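PDB 4R88: cytosine deaminase from Klebsiella pneumoniae, which catalyses the hydrolytic deamination of cytosine to uracil and ammonia, probably using its bound iron ion to activate water, as in related amidohydrolases. Local coordinates for residues E54-L59 against A306-Q311; P271-H276 against P313-G318. All coordinates share one frame; numbering follows the deposited sequence.

Contact 1: E54-L59 against A306-Q311; sequences EPHIHL and AQDSIQ. With FE2 (Fe (II) ion), chain T; 1LD (5-fluorocytosine), chain S.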
loop_
_atom_site.group_PDB
_atom_site.type_symbol
_atom_site.label_atom_id
_atom_site.label_comp_id
_atom_site.label_asym_id
_atom_site.label_seq_id
_atom_site.Cartn_x
_atom_site.Cartn_y
_atom_site.Cartn_z
ATOM N N GLU B 54 -11.454 -8.844 10.192
ATOM C CA GLU B 54 -11.258 -9.241 8.795
ATOM C C GLU B 54 -12.590 -9.811 8.270
ATOM O O GLU B 54 -12.877 -10.993 8.425
ATOM C CB GLU B 54 -10.127 -10.262 8.697
ATOM C CG GLU B 54 -9.948 -10.839 7.297
ATOM C CD GLU B 54 -9.997 -9.748 6.246
ATOM O OE1 GLU B 54 -8.979 -9.040 6.061
ATOM O OE2 GLU B 54 -11.067 -9.578 5.628
ATOM N N PRO B 55 -13.424 -8.949 7.666
ATOM C CA PRO B 55 -14.817 -9.301 7.375
ATOM C C PRO B 55 -14.991 -10.093 6.080
ATOM O O PRO B 55 -16.115 -10.483 5.745
ATOM C CB PRO B 55 -15.484 -7.933 7.243
ATOM C CG PRO B 55 -14.376 -7.064 6.686
ATOM C CD PRO B 55 -13.134 -7.530 7.379
ATOM N N HIS B 56 -13.897 -10.319 5.358
ATOM C CA HIS B 56 -13.977 -11.037 4.094
ATOM C C HIS B 56 -12.639 -11.653 3.729
ATOM O O HIS B 56 -11.743 -10.961 3.251
ATOM C CB HIS B 56 -14.420 -10.077 2.990
ATOM C CG HIS B 56 -14.691 -10.745 1.685
ATOM N ND1 HIS B 56 -15.913 -10.663 1.049
ATOM C CD2 HIS B 56 -13.900 -11.502 0.890
ATOM C CE1 HIS B 56 -15.859 -11.341 -0.082
ATOM N NE2 HIS B 56 -14.651 -11.858 -0.200
ATOM N N ILE B 57 -12.508 -12.955 3.942
ATOM C CA ILE B 57 -11.306 -13.679 3.550
ATOM C C ILE B 57 -11.668 -15.103 3.081
ATOM O O ILE B 57 -12.706 -15.623 3.445
ATOM C CB ILE B 57 -10.281 -13.700 4.694
ATOM C CG1 ILE B 57 -8.897 -14.094 4.182
ATOM C CG2 ILE B 57 -10.757 -14.626 5.845
ATOM C CD1 ILE B 57 -7.780 -13.784 5.174
ATOM N N HIS B 58 -10.839 -15.697 2.231
ATOM C CA HIS B 58 -11.077 -17.059 1.740
ATOM C C HIS B 58 -10.081 -18.027 2.365
ATOM O O HIS B 58 -9.075 -18.357 1.740
ATOM C CB HIS B 58 -10.938 -17.110 0.215
ATOM C CG HIS B 58 -12.018 -16.373 -0.505
ATOM N ND1 HIS B 58 -13.139 -17.002 -1.004
ATOM C CD2 HIS B 58 -12.170 -15.058 -0.781
ATOM C CE1 HIS B 58 -13.934 -16.107 -1.558
ATOM N NE2 HIS B 58 -13.368 -14.920 -1.435
ATOM N N LEU B 59 -10.354 -18.467 3.597
ATOM C CA LEU B 59 -9.449 -19.372 4.316
ATOM C C LEU B 59 -9.303 -20.768 3.698
ATOM O O LEU B 59 -8.286 -21.435 3.916
ATOM C CB LEU B 59 -9.863 -19.533 5.784
ATOM C CG LEU B 59 -9.689 -18.337 6.711
ATOM C CD1 LEU B 59 -10.060 -18.751 8.142
ATOM C CD2 LEU B 59 -8.267 -17.804 6.627
ATOM N N ALA B 306 -11.367 -5.069 3.580
ATOM C CA ALA B 306 -10.995 -6.444 3.901
ATOM C C ALA B 306 -9.798 -6.880 3.055
ATOM O O ALA B 306 -9.549 -6.307 2.005
ATOM C CB ALA B 306 -12.174 -7.365 3.653
ATOM N N GLN B 307 -9.071 -7.903 3.502
ATOM C CA GLN B 307 -7.917 -8.425 2.748
ATOM C C GLN B 307 -8.275 -9.364 1.598
ATOM O O GLN B 307 -7.526 -9.468 0.620
ATOM C CB GLN B 307 -6.951 -9.150 3.691
ATOM C CG GLN B 307 -6.284 -8.210 4.668
ATOM C CD GLN B 307 -5.687 -8.924 5.863
ATOM O OE1 GLN B 307 -4.515 -9.302 5.844
ATOM N NE2 GLN B 307 -6.487 -9.100 6.915
ATOM N N ASP B 308 -9.391 -10.075 1.743
ATOM C CA ASP B 308 -9.876 -11.035 0.727
ATOM C C ASP B 308 -9.030 -12.314 0.578
ATOM O O ASP B 308 -9.528 -13.425 0.770
ATOM C CB ASP B 308 -10.056 -10.343 -0.644
ATOM C CG ASP B 308 -11.018 -11.091 -1.558
ATOM O OD1 ASP B 308 -11.274 -10.629 -2.687
ATOM O OD2 ASP B 308 -11.523 -12.146 -1.146
ATOM N N SER B 309 -7.758 -12.157 0.228
ATOM C CA SER B 309 -6.904 -13.300 -0.083
ATOM C C SER B 309 -5.544 -13.201 0.585
ATOM O O SER B 309 -4.976 -12.119 0.683
ATOM C CB SER B 309 -6.660 -13.384 -1.594
ATOM O OG SER B 309 -7.850 -13.627 -2.323
ATOM N N ILE B 310 -5.004 -14.337 1.002
ATOM C CA ILE B 310 -3.595 -14.397 1.389
ATOM C C ILE B 310 -2.922 -15.558 0.647
ATOM O O ILE B 310 -3.212 -16.726 0.913
ATOM C CB ILE B 310 -3.449 -14.518 2.929
ATOM C CG1 ILE B 310 -3.882 -13.199 3.584
ATOM C CG2 ILE B 310 -2.019 -14.888 3.308
ATOM C CD1 ILE B 310 -4.017 -13.252 5.123
ATOM N N GLN B 311 -2.075 -15.220 -0.329
ATOM C CA GLN B 311 -1.273 -16.187 -1.081
ATOM C C GLN B 311 -2.118 -17.305 -1.690
ATOM O O GLN B 311 -1.882 -18.491 -1.436
ATOM C CB GLN B 311 -0.145 -16.753 -0.208
ATOM C CG GLN B 311 0.794 -15.658 0.337
ATOM C CD GLN B 311 1.765 -16.183 1.372
ATOM O OE1 GLN B 311 1.508 -16.115 2.571
ATOM N NE2 GLN B 311 2.894 -16.698 0.912
HETATM FE FE FE2 T . -13.844 -12.705 -2.136
HETATM N N1 1LD S . -13.321 -15.869 -5.438
HETATM C C6 1LD S . -12.171 -15.692 -4.759
HETATM C C2 1LD S . -13.903 -14.825 -6.049
HETATM O O2 1LD S . -15.083 -15.015 -6.734
HETATM N N3 1LD S . -13.378 -13.588 -6.016
HETATM C C4 1LD S . -12.230 -13.367 -5.355
HETATM N N4 1LD S . -11.677 -12.045 -5.336
HETATM C C5 1LD S . -11.586 -14.427 -4.698
HETATM F F 1LD S . -10.447 -14.238 -4.026
HETATM O O HOH W 1 -7.066 -16.583 0.599
#

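Contact 2: P271-H276 against P313-G318; sequences PTESIH and PWYPLG. With 1LD (5-fluorocytosine), chain S.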
loop_
_atom_site.group_PDB
_atom_site.type_symbol
_atom_site.label_atom_id
_atom_site.label_comp_id
_atom_site.label_asym_id
_atom_site.label_seq_id
_atom_site.Cartn_x
_atom_site.Cartn_y
_atom_site.Cartn_z
ATOM N N PRO B 271 -9.619 -3.413 -1.465
ATOM C CA PRO B 271 -8.877 -2.578 -2.424
ATOM C C PRO B 271 -7.600 -3.205 -2.976
ATOM O O PRO B 271 -7.338 -3.016 -4.165
ATOM C CB PRO B 271 -8.554 -1.315 -1.627
ATOM C CG PRO B 271 -8.592 -1.775 -0.170
ATOM C CD PRO B 271 -9.710 -2.779 -0.136
ATOM N N THR B 272 -6.825 -3.927 -2.169
ATOM C CA THR B 272 -5.609 -4.555 -2.705
ATOM C C THR B 272 -5.958 -5.663 -3.699
ATOM O O THR B 272 -5.250 -5.870 -4.689
ATOM C CB THR B 272 -4.697 -5.134 -1.626
ATOM O OG1 THR B 272 -5.437 -6.058 -0.818
ATOM C CG2 THR B 272 -4.130 -4.014 -0.745
ATOM N N GLU B 273 -7.056 -6.363 -3.441
ATOM C CA GLU B 273 -7.471 -7.435 -4.334
ATOM C C GLU B 273 -8.002 -6.844 -5.632
ATOM O O GLU B 273 -7.629 -7.276 -6.717
ATOM C CB GLU B 273 -8.558 -8.309 -3.682
ATOM C CG GLU B 273 -8.885 -9.571 -4.476
ATOM C CD GLU B 273 -8.206 -10.796 -3.888
ATOM O OE1 GLU B 273 -7.296 -10.633 -3.050
ATOM O OE2 GLU B 273 -8.594 -11.925 -4.241
ATOM N N SER B 274 -8.872 -5.844 -5.522
ATOM C CA SER B 274 -9.498 -5.284 -6.718
ATOM C C SER B 274 -8.543 -4.477 -7.593
ATOM O O SER B 274 -8.654 -4.507 -8.821
ATOM C CB SER B 274 -10.743 -4.474 -6.358
ATOM O OG SER B 274 -11.748 -5.347 -5.856
ATOM N N ILE B 275 -7.588 -3.776 -6.989
ATOM C CA ILE B 275 -6.613 -3.054 -7.801
ATOM C C ILE B 275 -5.818 -4.055 -8.652
ATOM O O ILE B 275 -5.460 -3.773 -9.793
ATOM C CB ILE B 275 -5.678 -2.156 -6.946
ATOM C CG1 ILE B 275 -5.069 -1.073 -7.827
ATOM C CG2 ILE B 275 -4.609 -2.966 -6.251
ATOM C CD1 ILE B 275 -6.083 -0.031 -8.251
ATOM N N HIS B 276 -5.606 -5.247 -8.099
ATOM C CA HIS B 276 -4.875 -6.319 -8.768
ATOM C C HIS B 276 -5.725 -7.043 -9.830
ATOM O O HIS B 276 -5.242 -7.298 -10.938
ATOM C CB HIS B 276 -4.382 -7.319 -7.714
ATOM C CG HIS B 276 -3.914 -8.625 -8.279
ATOM N ND1 HIS B 276 -2.855 -8.725 -9.155
ATOM C CD2 HIS B 276 -4.365 -9.890 -8.084
ATOM C CE1 HIS B 276 -2.675 -9.995 -9.483
ATOM N NE2 HIS B 276 -3.573 -10.724 -8.837
ATOM N N PRO B 313 -5.115 -18.486 -5.206
ATOM C CA PRO B 313 -5.095 -18.407 -6.678
ATOM C C PRO B 313 -5.333 -17.010 -7.276
ATOM O O PRO B 313 -5.025 -16.782 -8.438
ATOM C CB PRO B 313 -6.249 -19.326 -7.099
ATOM C CG PRO B 313 -6.398 -20.288 -5.973
ATOM C CD PRO B 313 -6.072 -19.507 -4.728
ATOM N N TRP B 314 -5.891 -16.098 -6.496
ATOM C CA TRP B 314 -6.248 -14.783 -7.005
ATOM C C TRP B 314 -5.216 -13.724 -6.661
ATOM O O TRP B 314 -5.104 -12.721 -7.352
ATOM C CB TRP B 314 -7.609 -14.374 -6.435
ATOM C CG TRP B 314 -8.677 -15.257 -6.959
ATOM C CD1 TRP B 314 -9.340 -15.125 -8.154
ATOM C CD2 TRP B 314 -9.186 -16.440 -6.342
ATOM N NE1 TRP B 314 -10.247 -16.152 -8.304
ATOM C CE2 TRP B 314 -10.170 -16.973 -7.206
ATOM C CE3 TRP B 314 -8.921 -17.095 -5.134
ATOM C CZ2 TRP B 314 -10.881 -18.127 -6.902
ATOM C CZ3 TRP B 314 -9.633 -18.247 -4.835
ATOM C CH2 TRP B 314 -10.599 -18.747 -5.713
ATOM N N TYR B 315 -4.453 -13.950 -5.596
ATOM C CA TYR B 315 -3.635 -12.881 -5.032
ATOM C C TYR B 315 -2.371 -13.457 -4.404
ATOM O O TYR B 315 -2.453 -14.252 -3.478
ATOM C CB TYR B 315 -4.471 -12.112 -4.008
ATOM C CG TYR B 315 -3.781 -10.910 -3.401
ATOM C CD1 TYR B 315 -3.167 -10.995 -2.153
ATOM C CD2 TYR B 315 -3.745 -9.695 -4.071
ATOM C CE1 TYR B 315 -2.533 -9.905 -1.589
ATOM C CE2 TYR B 315 -3.113 -8.593 -3.514
ATOM C CZ TYR B 315 -2.511 -8.712 -2.271
ATOM O OH TYR B 315 -1.880 -7.634 -1.712
ATOM N N PRO B 316 -1.194 -13.069 -4.912
ATOM C CA PRO B 316 0.026 -13.766 -4.492
ATOM C C PRO B 316 0.681 -13.211 -3.233
ATOM O O PRO B 316 1.616 -13.825 -2.740
ATOM C CB PRO B 316 0.967 -13.552 -5.676
ATOM C CG PRO B 316 0.586 -12.197 -6.179
ATOM C CD PRO B 316 -0.927 -12.098 -5.991
ATOM N N LEU B 317 0.227 -12.073 -2.726
ATOM C CA LEU B 317 0.825 -11.532 -1.508
ATOM C C LEU B 317 -0.098 -11.732 -0.308
ATOM O O LEU B 317 -1.013 -12.560 -0.342
ATOM C CB LEU B 317 1.171 -10.047 -1.688
ATOM C CG LEU B 317 2.194 -9.707 -2.767
ATOM C CD1 LEU B 317 2.302 -8.195 -2.937
ATOM C CD2 LEU B 317 3.553 -10.291 -2.406
ATOM N N GLY B 318 0.144 -10.971 0.755
ATOM C CA GLY B 318 -0.688 -11.044 1.940
ATOM C C GLY B 318 0.109 -11.528 3.129
ATOM O O GLY B 318 0.868 -12.490 3.020
HETATM N N1 1LD S . -13.321 -15.869 -5.438
HETATM C C6 1LD S . -12.171 -15.692 -4.759
HETATM C C2 1LD S . -13.903 -14.825 -6.049
HETATM O O2 1LD S . -15.083 -15.015 -6.734
HETATM N N3 1LD S . -13.378 -13.588 -6.016
HETATM C C4 1LD S . -12.230 -13.367 -5.355
HETATM N N4 1LD S . -11.677 -12.045 -5.336
HETATM C C5 1LD S . -11.586 -14.427 -4.698
HETATM F F 1LD S . -10.447 -14.238 -4.026
#

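Contact 1: E54-L59 against A306-Q311
His56, His58 and Asp308 converge on one iron(II) ion, and their flat groups are turned quite differently around it. His56 NE2 binds the metal at 2.3 Å, His58 NE2 at 2.4 Å, and Asp308 OD2 at a longer 2.6 Å. Both imidazoles run alongside the aspartate and point the same way, but the His56 ring stands perpendicular to the carboxylate plane (90°) whereas the His58 ring is turned by 41°; in each case OD2 lies at the ring edge, beside CD2. With CG anti to the backbone N (chi1 -158°), Asp308 sends its carboxylate to the metal although its CB points away from residues 54-59. Its second oxygen, OD1, lies 3.0 Å from N4 of 5-fluorocytosine, whose C6 sits over one face of His58, offset toward the rim.

Two backbone bonds straddle Ile57 and hold the two segments in register beside the metal ligands: Asp308 N donates to His56 O, and His58 N to Asp308 O. They form a single beta bridge. A second grip comes from Glu54, bent at chi2. Its OE1 accepts from Gln307 N on the syn side and, with the anti lone pair, from Gln307 NE2 at 2.6 Å. Glu54 OE2 uses its anti lone pair for His56 N, so one buried carboxylate fixes the backbone on both sides of the contact. Ile57 CD1 meets Ile310 CD1 at 3.8 Å, and a water links His58 O to Ile310 N.

His209 adds another ligand to the iron. The end of strand 46-57 is paired with strand 111-119; Ala306 bonds to Ser269 at the end of strand 266-269, while helices 92-108 and 322-332 cover Gln307.

Contact 2: P271-H276 against P313-G318
Glu273 reaches from helix 271-277 into the angle between Trp314 and Tyr315, and its side chain can be followed atom by atom. CB leaves the helix to one side of residues 313-318; CG, anti to the backbone N (chi1 -171°), carries the chain toward the ligand and passes 3.8 Å from N4 of 5-fluorocytosine. A bend at chi2 then brings CD to 4.0 Å from Tyr315 CB. At the tip the two oxygens part company. OE1 rests 3.3 Å from Tyr315 CB. OE2 lies near Trp314 CB and accepts a fairly straight bond from ligand N4 (3.3 Å, 161° at the hydrogen); it is also 3.0 Å from the ligand fluorine F, a contact and not a hydrogen bond. It takes part in a further hydrogen bond with Ser309 OG, which helps hold the carboxylate in place.

Trp314 supplies a flat wall to the ligand: C6 of 5-fluorocytosine lies 3.2 Å above the indole plane, over its centre, with Pro313 CB behind the opposite face. Its NE1 is bonded to Leu76 O, which restrains the ring's rotation. One turn further along the helix, His276 presents its ring edge to Trp314 O, in plane, with NE2 2.9 Å away. The edge of Tyr315 is directed toward the His276 face in an offset edge-to-face pair, planes at 77°. Farther out, Tyr315 OH lies by Thr272 CB and is hydrogen-bonded to Arg324 and to His331 of the second subunit, tying the pocket wall to the dimer interface.

The arrangement is the pyrimidine pocket of the active site, at the C-terminal end of the barrel strands, as in amidohydrolase TIM barrels: an indole face set against the pyrimidine, and a glutamate that accepts from the exocyclic amino group, the group that deamination of cytosine removes.

In the fold
From the N terminus the chain reaches residues 54-59 at the end of strand 46-57, passes through most of the barrel, and forms helix 271-277 directly after strand 266-269. Strand 303-305 follows, and its outgoing loop supplies both remaining segments: 306-311 closes a long span of 246 residues in contact 1, and 313-318 a short one of 36 in contact 2. The segments alternate, so the contacts cross rather than nest. Their centres are 10 Å apart. The Ser309–Glu273 bond joins them, and Gln311 N to Leu317 O folds the loop back on itself. Contact 1 links strand 46-57 to the loop after strand 303-305, where the barrel's first and last strands meet; contact 2 ties helix 271-277 to that loop.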